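Local coordinates for protein phospholipase C-beta (PLC-beta) (Sepia officinalis, PDB 3QR0) that is a multidomain phospholipase C-beta that joins PH, EF-hand-like and C2 domains to a TIM-barrel core holding a calcium ion, at residues G363-E368 against S620-K625; Y332-S337 against C593-L598; V407-V412 against L462-L467. One frame throughout, in Å; residues are numbered along the deposited sequence.

Interaction 1: G363-E368 against S620-K625; sequences GCRCLE and SGYLLK. With CA (calcium ion), chain B.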
ATOM      1  N   GLY A 363      -5.110  -5.838  -1.514  1.00 21.04           N
ATOM      2  CA  GLY A 363      -4.999  -6.762  -0.392  1.00 21.00           C
ATOM      3  C   GLY A 363      -6.075  -6.551   0.666  1.00 20.83           C
ATOM      4  O   GLY A 363      -6.116  -7.283   1.654  1.00 20.97           O
ATOM      5  N   CYS A 364      -6.942  -5.558   0.476  1.00 20.24           N
ATOM      6  CA  CYS A 364      -8.104  -5.380   1.351  1.00 20.58           C
ATOM      7  C   CYS A 364      -8.867  -6.698   1.499  1.00 20.72           C
ATOM      8  O   CYS A 364      -9.068  -7.410   0.509  1.00 20.61           O
ATOM      9  CB  CYS A 364      -9.039  -4.313   0.790  1.00 20.56           C
ATOM     10  SG  CYS A 364     -10.337  -3.821   1.923  1.00 22.75           S
ATOM     11  N   ARG A 365      -9.275  -7.023   2.726  1.00 20.69           N
ATOM     12  CA  ARG A 365      -9.931  -8.310   3.021  1.00 21.60           C
ATOM     13  C   ARG A 365     -11.409  -8.194   3.400  1.00 22.33           C
ATOM     14  O   ARG A 365     -12.134  -9.187   3.352  1.00 23.58           O
ATOM     15  CB  ARG A 365      -9.197  -9.049   4.150  1.00 21.22           C
ATOM     16  CG  ARG A 365      -7.728  -9.382   3.861  1.00 20.72           C
ATOM     17  CD  ARG A 365      -7.571 -10.467   2.791  1.00 19.81           C
ATOM     18  NE  ARG A 365      -7.566  -9.882   1.460  1.00 18.85           N
ATOM     19  CZ  ARG A 365      -7.735 -10.541   0.318  1.00 19.51           C
ATOM     20  NH1 ARG A 365      -7.923 -11.857   0.291  1.00 19.71           N
ATOM     21  NH2 ARG A 365      -7.713  -9.859  -0.818  1.00 19.82           N
ATOM     22  N   CYS A 366     -11.855  -7.012   3.799  1.00 22.65           N
ATOM     23  CA  CYS A 366     -13.221  -6.845   4.280  1.00 23.17           C
ATOM     24  C   CYS A 366     -13.918  -5.771   3.460  1.00 22.81           C
ATOM     25  O   CYS A 366     -13.445  -4.633   3.381  1.00 22.42           O
ATOM     26  CB  CYS A 366     -13.242  -6.491   5.766  1.00 23.46           C
ATOM     27  SG  CYS A 366     -14.923  -6.345   6.485  1.00 26.76           S
ATOM     28  N   LEU A 367     -15.035  -6.153   2.853  1.00 22.55           N
ATOM     29  CA  LEU A 367     -15.758  -5.313   1.910  1.00 22.92           C
ATOM     30  C   LEU A 367     -17.183  -5.131   2.380  1.00 23.18           C
ATOM     31  O   LEU A 367     -17.681  -5.915   3.198  1.00 23.84           O
ATOM     32  CB  LEU A 367     -15.793  -5.970   0.529  1.00 23.04           C
ATOM     33  CG  LEU A 367     -14.517  -6.624   0.011  1.00 23.47           C
ATOM     34  CD1 LEU A 367     -14.821  -7.380  -1.281  1.00 23.49           C
ATOM     35  CD2 LEU A 367     -13.418  -5.602  -0.202  1.00 22.66           C
ATOM     36  N   GLU A 368     -17.849  -4.114   1.844  1.00 22.94           N
ATOM     37  CA  GLU A 368     -19.240  -3.864   2.169  1.00 23.20           C
ATOM     38  C   GLU A 368     -20.122  -3.894   0.923  1.00 23.14           C
ATOM     39  O   GLU A 368     -19.761  -3.350  -0.123  1.00 23.19           O
ATOM     40  CB  GLU A 368     -19.378  -2.524   2.874  1.00 23.47           C
ATOM     41  CG  GLU A 368     -20.783  -2.241   3.394  1.00 24.68           C
ATOM     42  CD  GLU A 368     -20.831  -1.043   4.311  1.00 26.18           C
ATOM     43  OE1 GLU A 368     -19.783  -0.386   4.476  1.00 28.58           O
ATOM     44  OE2 GLU A 368     -21.912  -0.746   4.862  1.00 26.44           O
ATOM     45  N   SER A 620      -0.833  -9.215   2.606  1.00 22.33           N
ATOM     46  CA  SER A 620      -1.879 -10.212   2.856  1.00 21.91           C
ATOM     47  C   SER A 620      -3.195  -9.597   3.329  1.00 21.34           C
ATOM     48  O   SER A 620      -4.237 -10.250   3.290  1.00 21.09           O
ATOM     49  CB  SER A 620      -1.403 -11.196   3.916  1.00 21.90           C
ATOM     50  OG  SER A 620      -1.177 -10.528   5.148  1.00 22.36           O
ATOM     51  N   GLY A 621      -3.132  -8.356   3.809  1.00 20.81           N
ATOM     52  CA  GLY A 621      -4.285  -7.699   4.411  1.00 20.59           C
ATOM     53  C   GLY A 621      -4.477  -8.043   5.880  1.00 20.52           C
ATOM     54  O   GLY A 621      -5.481  -7.655   6.472  1.00 20.42           O
ATOM     55  N   TYR A 622      -3.519  -8.769   6.463  1.00 20.36           N
ATOM     56  CA  TYR A 622      -3.538  -9.133   7.883  1.00 20.37           C
ATOM     57  C   TYR A 622      -2.250  -8.710   8.572  1.00 20.40           C
ATOM     58  O   TYR A 622      -1.163  -9.018   8.093  1.00 20.73           O
ATOM     59  CB  TYR A 622      -3.711 -10.646   8.042  1.00 20.69           C
ATOM     60  CG  TYR A 622      -5.118 -11.103   7.795  1.00 20.95           C
ATOM     61  CD1 TYR A 622      -5.607 -11.248   6.499  1.00 20.97           C
ATOM     62  CD2 TYR A 622      -5.972 -11.381   8.859  1.00 21.21           C
ATOM     63  CE1 TYR A 622      -6.916 -11.659   6.276  1.00 20.60           C
ATOM     64  CE2 TYR A 622      -7.265 -11.781   8.648  1.00 20.96           C
ATOM     65  CZ  TYR A 622      -7.736 -11.922   7.356  1.00 21.40           C
ATOM     66  OH  TYR A 622      -9.031 -12.321   7.157  1.00 21.09           O
ATOM     67  N   LEU A 623      -2.380  -8.013   9.702  1.00 20.20           N
ATOM     68  CA  LEU A 623      -1.247  -7.667  10.551  1.00 20.41           C
ATOM     69  C   LEU A 623      -1.548  -8.152  11.965  1.00 20.89           C
ATOM     70  O   LEU A 623      -2.626  -7.883  12.502  1.00 20.81           O
ATOM     71  CB  LEU A 623      -1.021  -6.158  10.570  1.00 20.20           C
ATOM     72  CG  LEU A 623      -0.617  -5.503   9.249  1.00 20.25           C
ATOM     73  CD1 LEU A 623      -0.737  -3.979   9.336  1.00 20.33           C
ATOM     74  CD2 LEU A 623       0.790  -5.917   8.868  1.00 21.18           C
ATOM     75  N   LEU A 624      -0.599  -8.864  12.562  1.00 21.18           N
ATOM     76  CA  LEU A 624      -0.766  -9.376  13.916  1.00 21.97           C
ATOM     77  C   LEU A 624      -0.687  -8.221  14.909  1.00 22.20           C
ATOM     78  O   LEU A 624       0.257  -7.432  14.861  1.00 22.71           O
ATOM     79  CB  LEU A 624       0.320 -10.416  14.224  1.00 22.37           C
ATOM     80  CG  LEU A 624       0.211 -11.154  15.561  1.00 23.04           C
ATOM     81  CD1 LEU A 624      -1.085 -11.953  15.598  1.00 23.22           C
ATOM     82  CD2 LEU A 624       1.421 -12.062  15.788  1.00 23.83           C
ATOM     83  N   LYS A 625      -1.668  -8.116  15.802  1.00 22.58           N
ATOM     84  CA  LYS A 625      -1.635  -7.090  16.845  1.00 23.07           C
ATOM     85  C   LYS A 625      -0.444  -7.307  17.802  1.00 23.66           C
ATOM     86  O   LYS A 625       0.012  -8.437  17.996  1.00 23.38           O
ATOM     87  CB  LYS A 625      -2.954  -7.058  17.633  1.00 23.45           C
ATOM     88  CG  LYS A 625      -4.159  -6.588  16.806  1.00 23.74           C
ATOM     89  CD  LYS A 625      -5.362  -6.207  17.677  1.00 25.16           C
ATOM     90  CE  LYS A 625      -6.290  -7.367  17.904  1.00 25.55           C
ATOM     91  NZ  LYS A 625      -7.356  -7.077  18.903  1.00 24.19           N
TER
HETATM   92 CA    CA B1000     -23.433   0.850   3.991  1.00 22.54          CA
HETATM   93  O   HOH W   1     -24.480   3.070   4.135  1.00 20.83           O
HETATM   94  O   HOH W   2     -22.443   2.226   5.741  1.00 21.27           O
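R365 folds over the start of the 620-625 segment, and its aliphatic part meets Y622 crosswise, the two side chains lying at about a right angle. CG of R365 comes within 3.4 Å of CE1 of Y622, and the guanidinium and ring planes are 65° apart, so there is no stack here. The arginine takes this course because its chain bends twice, at chi2 (-70°) and chi3 (87°). The bends lay CD against S620 O at 3.4 Å and bring the head group back over its own backbone. There NE donates to G363 O over 3.0 Å, approaching from above the carbonyl plane, while C364 O receives only weak bonds from NE and NH2. NH1 is held by A404 O and also reaches Y410 O. Beside the arginine, S620 O sits in plane at the edge of the Y622 ring, and the phenol OH bonds to P411 O, which fixes the ring at its far end. G363 closes a helix in a Schellman motif. G621, lacking a side chain that would clash with G363 O and R365 CG, brings its CA to 3.3 Å from G363 O in a CA-H...O contact. S620 OG, also bonded to N617 O, accepts from Y622 N in an ST turn. Further along strand 366-372, E368 reaches out extended, with CG anti to N, and binds calcium through OE2 at 2.4 Å; OE1 pairs with R570. Two waters, N339, D370 and E417 also bind the ion, making the acidic metal site at the mouth of the TIM barrel of a phosphoinositide-specific phospholipase C.

Interaction 2: Y332-S337 against C593-L598; sequences YYINSS and CQLVAL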
ATOM      1  N   TYR A 332      -5.849  -9.938  14.940  1.00 20.59           N
ATOM      2  CA  TYR A 332      -5.269  -9.265  13.780  1.00 20.21           C
ATOM      3  C   TYR A 332      -5.947  -7.949  13.452  1.00 19.91           C
ATOM      4  O   TYR A 332      -7.143  -7.780  13.676  1.00 20.27           O
ATOM      5  CB  TYR A 332      -5.353 -10.178  12.556  1.00 20.04           C
ATOM      6  CG  TYR A 332      -4.614 -11.468  12.752  1.00 20.16           C
ATOM      7  CD1 TYR A 332      -3.292 -11.608  12.348  1.00 20.20           C
ATOM      8  CD2 TYR A 332      -5.229 -12.545  13.372  1.00 21.03           C
ATOM      9  CE1 TYR A 332      -2.602 -12.803  12.549  1.00 19.80           C
ATOM     10  CE2 TYR A 332      -4.550 -13.735  13.578  1.00 21.54           C
ATOM     11  CZ  TYR A 332      -3.241 -13.856  13.170  1.00 20.82           C
ATOM     12  OH  TYR A 332      -2.587 -15.042  13.386  1.00 20.62           O
ATOM     13  N   TYR A 333      -5.172  -7.026  12.898  1.00 19.58           N
ATOM     14  CA  TYR A 333      -5.738  -5.892  12.191  1.00 19.27           C
ATOM     15  C   TYR A 333      -5.970  -6.378  10.763  1.00 19.28           C
ATOM     16  O   TYR A 333      -5.074  -6.963  10.158  1.00 19.24           O
ATOM     17  CB  TYR A 333      -4.783  -4.704  12.196  1.00 19.16           C
ATOM     18  CG  TYR A 333      -4.482  -4.145  13.564  1.00 19.84           C
ATOM     19  CD1 TYR A 333      -5.510  -3.778  14.434  1.00 21.23           C
ATOM     20  CD2 TYR A 333      -3.169  -3.956  13.980  1.00 20.40           C
ATOM     21  CE1 TYR A 333      -5.233  -3.253  15.693  1.00 21.67           C
ATOM     22  CE2 TYR A 333      -2.881  -3.429  15.236  1.00 21.27           C
ATOM     23  CZ  TYR A 333      -3.914  -3.078  16.086  1.00 21.55           C
ATOM     24  OH  TYR A 333      -3.627  -2.562  17.331  1.00 22.22           O
ATOM     25  N   ILE A 334      -7.174  -6.155  10.249  1.00 19.25           N
ATOM     26  CA  ILE A 334      -7.607  -6.699   8.962  1.00 19.40           C
ATOM     27  C   ILE A 334      -8.018  -5.536   8.049  1.00 19.63           C
ATOM     28  O   ILE A 334      -8.897  -4.745   8.394  1.00 19.91           O
ATOM     29  CB  ILE A 334      -8.787  -7.675   9.145  1.00 19.45           C
ATOM     30  CG1 ILE A 334      -8.435  -8.769  10.163  1.00 19.90           C
ATOM     31  CG2 ILE A 334      -9.187  -8.301   7.804  1.00 19.29           C
ATOM     32  CD1 ILE A 334      -9.553  -9.776  10.413  1.00 20.40           C
ATOM     33  N   ASN A 335      -7.362  -5.437   6.896  1.00 19.60           N
ATOM     34  CA  ASN A 335      -7.549  -4.328   5.959  1.00 19.62           C
ATOM     35  C   ASN A 335      -9.001  -4.288   5.457  1.00 19.86           C
ATOM     36  O   ASN A 335      -9.489  -5.275   4.885  1.00 19.68           O
ATOM     37  CB  ASN A 335      -6.544  -4.495   4.812  1.00 19.88           C
ATOM     38  CG  ASN A 335      -6.436  -3.279   3.913  1.00 20.14           C
ATOM     39  OD1 ASN A 335      -7.104  -2.265   4.106  1.00 21.44           O
ATOM     40  ND2 ASN A 335      -5.581  -3.388   2.907  1.00 21.43           N
ATOM     41  N   SER A 336      -9.681  -3.157   5.687  1.00 19.58           N
ATOM     42  CA  SER A 336     -11.136  -3.062   5.545  1.00 19.78           C
ATOM     43  C   SER A 336     -11.644  -1.822   4.797  1.00 19.81           C
ATOM     44  O   SER A 336     -11.185  -0.698   5.034  1.00 18.80           O
ATOM     45  CB  SER A 336     -11.786  -3.085   6.927  1.00 20.30           C
ATOM     46  OG  SER A 336     -11.472  -4.284   7.611  1.00 21.27           O
ATOM     47  N   SER A 337     -12.632  -2.049   3.930  1.00 19.99           N
ATOM     48  CA  SER A 337     -13.230  -1.018   3.089  1.00 20.58           C
ATOM     49  C   SER A 337     -14.691  -0.743   3.478  1.00 21.31           C
ATOM     50  O   SER A 337     -15.449  -1.673   3.741  1.00 21.61           O
ATOM     51  CB  SER A 337     -13.169  -1.474   1.629  1.00 20.67           C
ATOM     52  OG  SER A 337     -14.078  -0.755   0.824  1.00 22.05           O
ATOM     53  N   CYS A 593      -9.379  -2.761  17.691  1.00 21.36           N
ATOM     54  CA  CYS A 593     -10.426  -3.017  16.686  1.00 21.74           C
ATOM     55  C   CYS A 593      -9.786  -3.564  15.420  1.00 20.79           C
ATOM     56  O   CYS A 593      -8.758  -3.064  14.981  1.00 20.72           O
ATOM     57  CB  CYS A 593     -11.222  -1.747  16.341  1.00 21.52           C
ATOM     58  SG  CYS A 593     -12.062  -0.991  17.745  1.00 25.07           S
ATOM     59  N   GLN A 594     -10.409  -4.583  14.840  1.00 20.52           N
ATOM     60  CA  GLN A 594      -9.805  -5.344  13.753  1.00 20.18           C
ATOM     61  C   GLN A 594     -10.226  -4.862  12.371  1.00 19.94           C
ATOM     62  O   GLN A 594      -9.402  -4.809  11.452  1.00 19.73           O
ATOM     63  CB  GLN A 594     -10.142  -6.828  13.884  1.00 20.23           C
ATOM     64  CG  GLN A 594      -9.734  -7.437  15.212  1.00 20.64           C
ATOM     65  CD  GLN A 594     -10.805  -7.287  16.280  1.00 20.21           C
ATOM     66  OE1 GLN A 594     -11.773  -6.542  16.111  1.00 19.10           O
ATOM     67  NE2 GLN A 594     -10.640  -8.002  17.375  1.00 18.91           N
ATOM     68  N   LEU A 595     -11.504  -4.523  12.224  1.00 19.90           N
ATOM     69  CA  LEU A 595     -12.068  -4.172  10.926  1.00 19.93           C
ATOM     70  C   LEU A 595     -12.377  -2.675  10.886  1.00 20.02           C
ATOM     71  O   LEU A 595     -13.526  -2.261  11.011  1.00 20.29           O
ATOM     72  CB  LEU A 595     -13.323  -5.007  10.646  1.00 20.30           C
ATOM     73  CG  LEU A 595     -13.150  -6.530  10.568  1.00 21.01           C
ATOM     74  CD1 LEU A 595     -14.513  -7.237  10.542  1.00 21.25           C
ATOM     75  CD2 LEU A 595     -12.329  -6.922   9.356  1.00 21.29           C
ATOM     76  N   VAL A 596     -11.329  -1.871  10.718  1.00 19.48           N
ATOM     77  CA  VAL A 596     -11.456  -0.425  10.725  1.00 19.66           C
ATOM     78  C   VAL A 596     -11.677   0.060   9.283  1.00 19.36           C
ATOM     79  O   VAL A 596     -10.725   0.342   8.553  1.00 19.02           O
ATOM     80  CB  VAL A 596     -10.225   0.212  11.389  1.00 19.53           C
ATOM     81  CG1 VAL A 596     -10.365   1.726  11.461  1.00 19.99           C
ATOM     82  CG2 VAL A 596     -10.048  -0.360  12.780  1.00 20.08           C
ATOM     83  N   ALA A 597     -12.949   0.140   8.896  1.00 19.36           N
ATOM     84  CA  ALA A 597     -13.354   0.368   7.502  1.00 19.55           C
ATOM     85  C   ALA A 597     -13.148   1.804   7.010  1.00 19.53           C
ATOM     86  O   ALA A 597     -13.541   2.775   7.664  1.00 19.92           O
ATOM     87  CB  ALA A 597     -14.806  -0.043   7.299  1.00 19.57           C
ATOM     88  N   LEU A 598     -12.534   1.924   5.839  1.00 19.59           N
ATOM     89  CA  LEU A 598     -12.216   3.219   5.263  1.00 19.62           C
ATOM     90  C   LEU A 598     -12.792   3.336   3.862  1.00 19.82           C
ATOM     91  O   LEU A 598     -13.000   2.336   3.173  1.00 19.91           O
ATOM     92  CB  LEU A 598     -10.699   3.417   5.223  1.00 19.71           C
ATOM     93  CG  LEU A 598      -9.987   3.308   6.577  1.00 20.54           C
ATOM     94  CD1 LEU A 598      -8.482   3.212   6.390  1.00 22.37           C
ATOM     95  CD2 LEU A 598     -10.358   4.493   7.460  1.00 21.19           C
TER
HETATM   96  O   HOH W   3      -8.522  -2.402   9.975  1.00 14.63           O
HETATM   97  O   HOH W   4      -8.484  -0.968   7.401  1.00 18.86           O
HETATM   98  O   HOH W   5     -14.216   1.847   0.188  1.00 21.52           O
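The Y333 ring meets C593 with its edge: C593 O lies in the ring plane, 3.4 Å from CD1. The ring of W589 meets that of Y333 at about 45°, and W589 O bonds the phenol OH. Y332 turns its ring away from the 593-598 segment toward Y622 and L624, its OH held by N324 O and L327 N. In Q594, CG, set anti to the carbonyl carbon, presses on Y332 O at 3.0 Å, and the bend at chi2 (87°) then carries the amide off to T569 N, Q567 O and A330 O. Both Y332 O and C593 O are buried with no polar partner in the model.

Between these groups the backbones run in roughly the same direction. I334 N donates to Q594 O at 2.9 Å, nearly straight (163°) and on a lone pair. Past this bond the chains are bridged by water: water 3 accepts from V596 N and is also bonded to I334 O, and water 4 accepts from S336 N and is also bonded to V596 O. Direct bonding resumes where L598 N reaches S336 O at 3.1 Å. S336 OG, anti to its carbonyl carbon, donates back to I334 O at 2.7 Å and lies 3.3 Å from L595 CD2. The same methyl packs on I334 CB (3.6 Å), the two side chains side by side and pointing the same way.

The 332-337 segment thus links the last barrel strand, 595-596, to strand 366-372 through backbone bonds of N335 and S337, closing the TIM barrel; strand 569-572 and helix 586-589 flank 593-598, and strand 622-624 pairs with 332-334.

Interaction 3: V407-V412 against L462-L467; sequences VSDYPV and LRKKIL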
ATOM      1  N   VAL A 407      -4.026 -11.519  -4.801  1.00 22.52           N
ATOM      2  CA  VAL A 407      -2.846 -10.961  -4.128  1.00 22.70           C
ATOM      3  C   VAL A 407      -2.640 -11.481  -2.710  1.00 22.56           C
ATOM      4  O   VAL A 407      -1.534 -11.396  -2.189  1.00 22.49           O
ATOM      5  CB  VAL A 407      -2.851  -9.410  -4.098  1.00 22.44           C
ATOM      6  CG1 VAL A 407      -3.176  -8.853  -5.479  1.00 21.96           C
ATOM      7  CG2 VAL A 407      -3.816  -8.884  -3.034  1.00 23.15           C
ATOM      8  N   SER A 408      -3.695 -12.013  -2.098  1.00 22.85           N
ATOM      9  CA  SER A 408      -3.618 -12.598  -0.760  1.00 22.81           C
ATOM     10  C   SER A 408      -4.409 -13.895  -0.707  1.00 23.57           C
ATOM     11  O   SER A 408      -5.504 -13.971  -1.253  1.00 23.78           O
ATOM     12  CB  SER A 408      -4.188 -11.620   0.272  1.00 22.66           C
ATOM     13  OG  SER A 408      -4.293 -12.221   1.553  1.00 21.08           O
ATOM     14  N   ASP A 409      -3.859 -14.898  -0.025  1.00 23.90           N
ATOM     15  CA  ASP A 409      -4.554 -16.165   0.205  1.00 24.73           C
ATOM     16  C   ASP A 409      -5.463 -16.124   1.432  1.00 23.99           C
ATOM     17  O   ASP A 409      -6.186 -17.089   1.691  1.00 24.23           O
ATOM     18  CB  ASP A 409      -3.540 -17.301   0.402  1.00 25.57           C
ATOM     19  CG  ASP A 409      -2.869 -17.727  -0.889  1.00 28.15           C
ATOM     20  OD1 ASP A 409      -3.437 -17.502  -1.978  1.00 31.37           O
ATOM     21  OD2 ASP A 409      -1.765 -18.312  -0.805  1.00 33.05           O
ATOM     22  N   TYR A 410      -5.424 -15.032   2.190  1.00 22.67           N
ATOM     23  CA  TYR A 410      -6.068 -14.996   3.512  1.00 22.43           C
ATOM     24  C   TYR A 410      -7.530 -14.524   3.442  1.00 21.77           C
ATOM     25  O   TYR A 410      -7.918 -13.864   2.487  1.00 21.82           O
ATOM     26  CB  TYR A 410      -5.164 -14.234   4.500  1.00 22.04           C
ATOM     27  CG  TYR A 410      -3.965 -15.102   4.829  1.00 22.85           C
ATOM     28  CD1 TYR A 410      -4.038 -16.047   5.843  1.00 23.68           C
ATOM     29  CD2 TYR A 410      -2.804 -15.058   4.058  1.00 22.74           C
ATOM     30  CE1 TYR A 410      -2.976 -16.892   6.122  1.00 24.32           C
ATOM     31  CE2 TYR A 410      -1.728 -15.906   4.329  1.00 24.27           C
ATOM     32  CZ  TYR A 410      -1.823 -16.822   5.367  1.00 24.68           C
ATOM     33  OH  TYR A 410      -0.781 -17.678   5.664  1.00 24.32           O
ATOM     34  N   PRO A 411      -8.357 -14.909   4.431  1.00 21.87           N
ATOM     35  CA  PRO A 411      -9.809 -14.855   4.226  1.00 21.69           C
ATOM     36  C   PRO A 411     -10.409 -13.469   3.989  1.00 21.35           C
ATOM     37  O   PRO A 411      -9.885 -12.453   4.464  1.00 20.75           O
ATOM     38  CB  PRO A 411     -10.388 -15.485   5.505  1.00 22.15           C
ATOM     39  CG  PRO A 411      -9.284 -15.478   6.498  1.00 22.21           C
ATOM     40  CD  PRO A 411      -7.999 -15.504   5.734  1.00 22.12           C
ATOM     41  N   VAL A 412     -11.513 -13.458   3.253  1.00 21.04           N
ATOM     42  CA  VAL A 412     -12.240 -12.245   2.944  1.00 21.06           C
ATOM     43  C   VAL A 412     -13.533 -12.256   3.741  1.00 21.13           C
ATOM     44  O   VAL A 412     -14.148 -13.300   3.918  1.00 22.03           O
ATOM     45  CB  VAL A 412     -12.515 -12.136   1.430  1.00 21.11           C
ATOM     46  CG1 VAL A 412     -13.603 -11.088   1.126  1.00 20.75           C
ATOM     47  CG2 VAL A 412     -11.221 -11.811   0.693  1.00 20.42           C
ATOM     48  N   LEU A 462      -8.555 -20.529   7.478  1.00 25.77           N
ATOM     49  CA  LEU A 462      -9.571 -20.037   6.561  1.00 25.59           C
ATOM     50  C   LEU A 462      -9.003 -19.426   5.277  1.00 24.98           C
ATOM     51  O   LEU A 462      -9.660 -18.617   4.639  1.00 24.02           O
ATOM     52  CB  LEU A 462     -10.448 -19.017   7.290  1.00 25.36           C
ATOM     53  CG  LEU A 462     -11.251 -19.563   8.476  1.00 26.06           C
ATOM     54  CD1 LEU A 462     -12.083 -18.466   9.102  1.00 26.30           C
ATOM     55  CD2 LEU A 462     -12.137 -20.720   8.045  1.00 27.46           C
ATOM     56  N   ARG A 463      -7.801 -19.838   4.886  1.00 25.06           N
ATOM     57  CA  ARG A 463      -7.219 -19.379   3.630  1.00 25.11           C
ATOM     58  C   ARG A 463      -8.142 -19.725   2.470  1.00 25.35           C
ATOM     59  O   ARG A 463      -8.744 -20.800   2.445  1.00 25.55           O
ATOM     60  CB  ARG A 463      -5.848 -20.010   3.390  1.00 25.47           C
ATOM     61  CG  ARG A 463      -4.729 -19.405   4.214  1.00 26.02           C
ATOM     62  CD  ARG A 463      -3.450 -20.197   4.010  1.00 27.31           C
ATOM     63  NE  ARG A 463      -3.623 -21.564   4.489  1.00 29.58           N
ATOM     64  CZ  ARG A 463      -2.897 -22.612   4.101  1.00 31.50           C
ATOM     65  NH1 ARG A 463      -1.919 -22.481   3.211  1.00 32.04           N
ATOM     66  NH2 ARG A 463      -3.162 -23.807   4.606  1.00 32.11           N
ATOM     67  N   LYS A 464      -8.259 -18.794   1.525  1.00 25.16           N
ATOM     68  CA  LYS A 464      -9.099 -18.962   0.338  1.00 25.82           C
ATOM     69  C   LYS A 464     -10.575 -19.164   0.684  1.00 25.45           C
ATOM     70  O   LYS A 464     -11.289 -19.856  -0.039  1.00 26.14           O
ATOM     71  CB  LYS A 464      -8.586 -20.126  -0.525  1.00 26.62           C
ATOM     72  CG  LYS A 464      -7.129 -19.971  -0.976  1.00 28.99           C
ATOM     73  CD  LYS A 464      -7.021 -19.469  -2.397  1.00 31.44           C
ATOM     74  CE  LYS A 464      -7.312 -20.572  -3.407  1.00 33.51           C
ATOM     75  NZ  LYS A 464      -7.825 -20.012  -4.693  1.00 35.49           N
ATOM     76  N   LYS A 465     -11.029 -18.559   1.780  1.00 24.57           N
ATOM     77  CA  LYS A 465     -12.437 -18.614   2.164  1.00 24.57           C
ATOM     78  C   LYS A 465     -13.047 -17.218   2.270  1.00 23.87           C
ATOM     79  O   LYS A 465     -12.382 -16.263   2.690  1.00 23.28           O
ATOM     80  CB  LYS A 465     -12.621 -19.360   3.489  1.00 24.99           C
ATOM     81  CG  LYS A 465     -12.155 -20.818   3.471  1.00 26.23           C
ATOM     82  CD  LYS A 465     -13.032 -21.677   2.581  1.00 27.75           C
ATOM     83  CE  LYS A 465     -12.511 -23.099   2.471  1.00 29.71           C
ATOM     84  NZ  LYS A 465     -13.217 -23.813   1.380  1.00 31.10           N
ATOM     85  N   ILE A 466     -14.309 -17.120   1.858  1.00 23.74           N
ATOM     86  CA  ILE A 466     -15.093 -15.895   1.932  1.00 23.41           C
ATOM     87  C   ILE A 466     -16.139 -16.093   3.019  1.00 23.76           C
ATOM     88  O   ILE A 466     -16.905 -17.064   2.982  1.00 23.87           O
ATOM     89  CB  ILE A 466     -15.787 -15.596   0.587  1.00 23.57           C
ATOM     90  CG1 ILE A 466     -14.743 -15.234  -0.476  1.00 22.98           C
ATOM     91  CG2 ILE A 466     -16.811 -14.453   0.742  1.00 23.47           C
ATOM     92  CD1 ILE A 466     -15.243 -15.383  -1.905  1.00 22.61           C
ATOM     93  N   LEU A 467     -16.134 -15.200   4.008  1.00 23.48           N
ATOM     94  CA  LEU A 467     -17.092 -15.250   5.107  1.00 24.01           C
ATOM     95  C   LEU A 467     -18.158 -14.185   4.921  1.00 23.96           C
ATOM     96  O   LEU A 467     -17.866 -13.073   4.461  1.00 23.37           O
ATOM     97  CB  LEU A 467     -16.396 -15.061   6.456  1.00 24.16           C
ATOM     98  CG  LEU A 467     -15.595 -16.270   6.936  1.00 25.47           C
ATOM     99  CD1 LEU A 467     -14.225 -16.271   6.294  1.00 26.31           C
ATOM    100  CD2 LEU A 467     -15.479 -16.275   8.462  1.00 27.78           C
TER
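Two neighbouring parallel strands of the TIM barrel, 412-418 and 466-469, begin here, and the loops leading into them are laced together just before the sheet starts. V412 bridges I466: V412 N donates to K465 O at 3.0 Å, and L467 N returns to V412 O at 2.7 Å, almost perfectly straight (175°). Both donors lie nearly along the axis of the C=O they meet. Ahead of this bridge, L462 to K465 form a type II beta turn, K464 at positive phi; the central R463-K464 peptide directs K464 N to D409 O, 2.7 Å away and in the carbonyl plane.

P411 packs against the first residue of the turn. Its CB touches L462 O at 3.3 Å, its CG packs crosswise on L462 CB, and CB also meets L467 CD1 at 4.0 Å. D409 and K464 run side by side at the exposed margin, yet their charged ends, OD1 and NZ, stay 5.7 Å apart. S408 OG, also bonded to S620 O, accepts from Y410 N in an ST turn. Y410 and R463 lie alongside each other, pointing the same way; the arginine bends at chi3 (-63°), its NE bonding to Y460 O and its guanidinium making a cation-pi contact with the Y460 ring. Its CG forms a CH-pi contact over one face of the Y410 ring, 4.0 Å from the centroid and 27° off the normal.

How the interactions relate
All three contacts lie in the TIM-barrel core. Along the chain come 332-337, 363-368, 407-412, 462-467, 593-598 and 620-625: interactions 1 and 2 alternate their segments, while both segments of interaction 3 fall between those of each of the other two. Interactions 1 and 2 have centres about 6 Å apart and share the small sheet of strands 332-334 and 622-624. The centre of interaction 3 is about 9 Å from that of interaction 1, which reaches the same five-stranded sheet, and about 15 Å from that of interaction 2, without touching it. Interactions 1 and 2 thus join the two sequence halves, X and Y, that form one barrel, and interaction 3 pairs two strands within the X half.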